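Local atomic coordinates of TIR protein (Paracoccus denitrificans PD1222, PDB entry 3H16), a protein that is a bacterial TIR-domain protein of the flavodoxin-like fold, with a central parallel beta sheet flanked by helices, and forms a two-chain assembly. Residues Ser137-Ser140 and Ala146-Met149; Ser74-Val79 and Met149-Asp154. All coordinates share one frame; numbering follows the deposited sequence.

Interaction 1 (Ser137-Ser140 and Ala146-Met149)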
loop_
_atom_site.group_PDB
_atom_site.type_symbol
_atom_site.label_atom_id
_atom_site.label_comp_id
_atom_site.label_asym_id
_atom_site.label_seq_id
_atom_site.Cartn_x
_atom_site.Cartn_y
_atom_site.Cartn_z
ATOM N N SER B 137 -6.742 0.964 -14.323
ATOM C CA SER B 137 -6.011 1.358 -15.518
ATOM C C SER B 137 -4.600 0.782 -15.452
ATOM O O SER B 137 -3.883 0.744 -16.455
ATOM C CB SER B 137 -5.950 2.886 -15.593
ATOM O OG SER B 137 -5.180 3.329 -16.691
ATOM N N THR B 138 -4.213 0.324 -14.263
ATOM C CA THR B 138 -2.883 -0.234 -14.056
ATOM C C THR B 138 -2.911 -1.681 -13.587
ATOM O O THR B 138 -1.882 -2.348 -13.532
ATOM C CB THR B 138 -2.080 0.614 -13.047
ATOM O OG1 THR B 138 -2.724 0.579 -11.771
ATOM C CG2 THR B 138 -1.994 2.062 -13.526
ATOM N N LYS B 139 -4.092 -2.163 -13.237
ATOM C CA LYS B 139 -4.244 -3.540 -12.806
ATOM C C LYS B 139 -5.584 -4.051 -13.294
ATOM O O LYS B 139 -6.549 -3.288 -13.392
ATOM C CB LYS B 139 -4.176 -3.645 -11.283
ATOM C CG LYS B 139 -2.789 -3.416 -10.726
ATOM C CD LYS B 139 -2.682 -3.881 -9.286
ATOM C CE LYS B 139 -1.241 -3.769 -8.804
ATOM N NZ LYS B 139 -1.068 -4.208 -7.391
ATOM N N SER B 140 -5.640 -5.333 -13.630
ATOM C CA SER B 140 -6.892 -5.929 -14.077
ATOM C C SER B 140 -7.754 -6.103 -12.822
ATOM O O SER B 140 -7.259 -5.944 -11.700
ATOM C CB SER B 140 -6.630 -7.292 -14.720
ATOM O OG SER B 140 -5.947 -8.130 -13.808
ATOM N N ALA B 146 -6.887 -9.834 -6.091
ATOM C CA ALA B 146 -5.858 -10.562 -5.349
ATOM C C ALA B 146 -5.348 -9.655 -4.220
ATOM O O ALA B 146 -5.157 -10.116 -3.096
ATOM C CB ALA B 146 -4.714 -10.963 -6.263
ATOM N N ASP B 147 -5.140 -8.370 -4.516
ATOM C CA ASP B 147 -4.683 -7.423 -3.501
ATOM C C ASP B 147 -5.711 -7.282 -2.374
ATOM O O ASP B 147 -5.349 -7.238 -1.196
ATOM C CB ASP B 147 -4.423 -6.039 -4.115
ATOM C CG ASP B 147 -3.263 -6.042 -5.106
ATOM O OD1 ASP B 147 -2.237 -6.699 -4.814
ATOM O OD2 ASP B 147 -3.372 -5.381 -6.166
ATOM N N LEU B 148 -6.991 -7.212 -2.739
ATOM C CA LEU B 148 -8.054 -7.072 -1.756
ATOM C C LEU B 148 -8.167 -8.298 -0.851
ATOM O O LEU B 148 -8.418 -8.168 0.347
ATOM C CB LEU B 148 -9.383 -6.803 -2.459
ATOM C CG LEU B 148 -9.443 -5.469 -3.204
ATOM C CD1 LEU B 148 -10.663 -5.438 -4.086
ATOM C CD2 LEU B 148 -9.467 -4.317 -2.217
ATOM N N MET B 149 -7.984 -9.485 -1.422
ATOM C CA MET B 149 -8.044 -10.714 -0.640
ATOM C C MET B 149 -6.845 -10.742 0.298
ATOM O O MET B 149 -6.934 -11.229 1.423
ATOM C CB MET B 149 -8.019 -11.946 -1.547
ATOM C CG MET B 149 -9.271 -12.135 -2.381
ATOM S SD MET B 149 -10.796 -12.058 -1.400
ATOM C CE MET B 149 -10.663 -13.552 -0.450
#

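Interaction 2 (Ser74-Val79 and Met149-Asp154)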
loop_
_atom_site.group_PDB
_atom_site.type_symbol
_atom_site.label_atom_id
_atom_site.label_comp_id
_atom_site.label_asym_id
_atom_site.label_seq_id
_atom_site.Cartn_x
_atom_site.Cartn_y
_atom_site.Cartn_z
ATOM N N SER B 74 -19.248 -4.285 8.065
ATOM C CA SER B 74 -18.205 -4.809 7.195
ATOM C C SER B 74 -16.839 -4.561 7.788
ATOM O O SER B 74 -16.675 -3.711 8.662
ATOM C CB SER B 74 -18.268 -4.145 5.816
ATOM O OG SER B 74 -19.581 -4.171 5.281
ATOM N N ARG B 75 -15.858 -5.305 7.298
ATOM C CA ARG B 75 -14.487 -5.175 7.761
ATOM C C ARG B 75 -13.821 -4.027 7.019
ATOM O O ARG B 75 -13.173 -3.174 7.619
ATOM C CB ARG B 75 -13.739 -6.481 7.500
ATOM C CG ARG B 75 -14.365 -7.663 8.221
ATOM C CD ARG B 75 -13.763 -8.980 7.786
ATOM N NE ARG B 75 -12.329 -9.029 8.024
ATOM C CZ ARG B 75 -11.576 -10.086 7.765
ATOM N NH1 ARG B 75 -12.130 -11.183 7.264
ATOM N NH2 ARG B 75 -10.274 -10.045 8.001
ATOM N N PHE B 76 -13.985 -4.019 5.703
ATOM C CA PHE B 76 -13.418 -2.970 4.869
ATOM C C PHE B 76 -14.483 -2.500 3.890
ATOM O O PHE B 76 -15.490 -3.178 3.656
ATOM C CB PHE B 76 -12.205 -3.482 4.079
ATOM C CG PHE B 76 -11.052 -3.914 4.937
ATOM C CD1 PHE B 76 -10.308 -2.975 5.657
ATOM C CD2 PHE B 76 -10.701 -5.264 5.026
ATOM C CE1 PHE B 76 -9.221 -3.374 6.458
ATOM C CE2 PHE B 76 -9.623 -5.675 5.820
ATOM C CZ PHE B 76 -8.881 -4.728 6.539
ATOM N N GLY B 77 -14.256 -1.323 3.329
ATOM C CA GLY B 77 -15.178 -0.788 2.359
ATOM C C GLY B 77 -14.356 -0.401 1.159
ATOM O O GLY B 77 -13.162 -0.125 1.286
ATOM N N ILE B 78 -14.990 -0.406 -0.006
ATOM C CA ILE B 78 -14.349 -0.033 -1.266
ATOM C C ILE B 78 -15.193 1.095 -1.840
ATOM O O ILE B 78 -16.423 1.085 -1.713
ATOM C CB ILE B 78 -14.376 -1.199 -2.316
ATOM C CG1 ILE B 78 -13.391 -2.298 -1.947
ATOM C CG2 ILE B 78 -14.034 -0.673 -3.705
ATOM C CD1 ILE B 78 -13.492 -3.497 -2.877
ATOM N N VAL B 79 -14.549 2.081 -2.447
ATOM C CA VAL B 79 -15.304 3.148 -3.073
ATOM C C VAL B 79 -14.802 3.257 -4.513
ATOM O O VAL B 79 -13.600 3.385 -4.759
ATOM C CB VAL B 79 -15.158 4.501 -2.312
ATOM C CG1 VAL B 79 -13.737 5.022 -2.396
ATOM C CG2 VAL B 79 -16.111 5.515 -2.888
ATOM N N MET B 149 -7.984 -9.485 -1.422
ATOM C CA MET B 149 -8.044 -10.714 -0.640
ATOM C C MET B 149 -6.845 -10.742 0.298
ATOM O O MET B 149 -6.934 -11.229 1.423
ATOM C CB MET B 149 -8.019 -11.946 -1.547
ATOM C CG MET B 149 -9.271 -12.135 -2.381
ATOM S SD MET B 149 -10.796 -12.058 -1.400
ATOM C CE MET B 149 -10.663 -13.552 -0.450
ATOM N N ALA B 150 -5.719 -10.214 -0.173
ATOM C CA ALA B 150 -4.517 -10.168 0.639
ATOM C C ALA B 150 -4.776 -9.280 1.844
ATOM O O ALA B 150 -4.386 -9.614 2.963
ATOM C CB ALA B 150 -3.382 -9.614 -0.161
ATOM N N ILE B 151 -5.439 -8.149 1.601
ATOM C CA ILE B 151 -5.766 -7.182 2.644
ATOM C C ILE B 151 -6.815 -7.729 3.603
ATOM O O ILE B 151 -6.802 -7.416 4.792
ATOM C CB ILE B 151 -6.269 -5.855 2.027
ATOM C CG1 ILE B 151 -5.114 -5.149 1.312
ATOM C CG2 ILE B 151 -6.832 -4.943 3.105
ATOM C CD1 ILE B 151 -5.507 -3.845 0.641
ATOM N N ILE B 152 -7.727 -8.543 3.091
ATOM C CA ILE B 152 -8.752 -9.136 3.936
ATOM C C ILE B 152 -8.109 -10.143 4.898
ATOM O O ILE B 152 -8.439 -10.181 6.084
ATOM C CB ILE B 152 -9.813 -9.878 3.091
ATOM C CG1 ILE B 152 -10.833 -8.889 2.541
ATOM C CG2 ILE B 152 -10.510 -10.939 3.927
ATOM C CD1 ILE B 152 -11.957 -9.563 1.772
ATOM N N ARG B 153 -7.187 -10.949 4.372
ATOM C CA ARG B 153 -6.498 -11.983 5.144
ATOM C C ARG B 153 -5.326 -11.521 6.015
ATOM O O ARG B 153 -5.395 -11.595 7.247
ATOM C CB ARG B 153 -6.024 -13.083 4.192
ATOM C CG ARG B 153 -7.166 -13.760 3.471
ATOM C CD ARG B 153 -6.688 -14.721 2.398
ATOM N NE ARG B 153 -7.821 -15.390 1.761
ATOM C CZ ARG B 153 -7.779 -15.979 0.570
ATOM N NH1 ARG B 153 -6.652 -15.987 -0.134
ATOM N NH2 ARG B 153 -8.872 -16.558 0.080
ATOM N N ASP B 154 -4.253 -11.064 5.372
ATOM C CA ASP B 154 -3.054 -10.603 6.075
ATOM C C ASP B 154 -3.358 -9.550 7.129
ATOM O O ASP B 154 -2.884 -9.708 8.274
ATOM C CB ASP B 154 -2.039 -10.026 5.086
ATOM C CG ASP B 154 -1.854 -10.900 3.866
ATOM O OD1 ASP B 154 -2.046 -12.133 3.976
ATOM O OD2 ASP B 154 -1.505 -10.355 2.800
#

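Interaction 1 (Ser137-Ser140 and Ala146-Met149)
Lys139 and Asp147 approach from opposite directions: the ammonium group NZ of Lys139 donates to Asp147 OD2 at 2.9 Å, a hydrogen bond that is also a salt bridge. OD2 is approached on its syn side, with the nitrogen 26° out of the carboxylate plane, whereas Asp147 OD1 stays 3.8 Å from Lys139 NZ. With the Lys139 chain extended beyond CG, the two side chains together bridge the 10.1 Å between Lys139 CA and Asp147 CA. The lysine methylene CD comes within 3.5 Å of Asp147 OD2, so the acceptor is touched by the lysine's aliphatic part as well as its charged end.

Both charged groups have further partners on the second subunit. Asp147 OD1 is bound by the backbone N of Gln92 of the second subunit, the strongest polar partner of this carboxylate, and Lys139 NZ also bonds to the carbonyl oxygen of Trp90 of that subunit. The ion pair is thus built into the subunit interface, and Trp90 of the second subunit packs on Asp147.

Ser140, the N-cap residue of helix 141-153, follows Lys139 directly; the bridge therefore ties the loop leading into this helix to a point about two turns along it. On its own subunit, Asp147 rests against Phe134 of the edge strand 134-135.

Interaction 2 (Ser74-Val79 and Met149-Asp154)
The side chain of Arg75, at a corner in the chain, crosses that of Ile152 at about a right angle near the end of helix 141-153. Methyl CG2 of Ile152 lies over one face of the guanidinium group, 3.7 Å from Arg75 NH1. The bend at chi3 (59°) swings the guanidinium end toward Ile152. NH2 of Arg75 comes to 2.7 Å from Ile152 O, but the angle is too poor for a hydrogen bond; the charge is instead paired through NH1 with Asp22, and Pro19 packs on the same side chain.

Phe76 carries most of the strand's share of the contact. Its ring receives methyl CG2 of Ile151 over one face, a CH-pi contact with the carbon 4.1 Å from the ring centroid and 19° off the normal, displaced toward the rim. Ring atom CE2 of Phe76 also lies 3.5 Å from the carbonyl oxygen of Ile151 and 4.0 Å from Ile152 CA, so the helix backbone also comes close to the ring. More loosely, CD2 of Phe76 faces Ile152 CG1 at 4.4 Å. This is the sheet-to-helix packing of the flavodoxin-like TIR fold: the C-terminal helix lies against the central parallel sheet, here over strand 74-81, which runs between strands 21-28 and 109-113. Those two neighbours widen the apolar layer, Ile23 meeting Ile152 and Leu110 meeting Ile151. Phe76 and Ile78 bond through their backbones to strand 21-28, and Gly77 to Leu110 of strand 109-113.

Both contacts end on helix 141-153 and share Met149, with centres about 12 Å apart. Interaction 1 joins the helix to the loop that leads into it, through a charged pair; interaction 2 joins its last turn to a central strand some 70 residues earlier in the sequence, mainly through apolar atoms. They touch where CD1 of Leu148, from the helical segment of interaction 1, packs on CD1 of Ile78, from the strand segment of interaction 2, at 3.6 Å. The second subunit borders both: Gln92 of the second subunit, already a partner of Asp147, also packs on Ile151, so one neighbouring residue spans the two contacts.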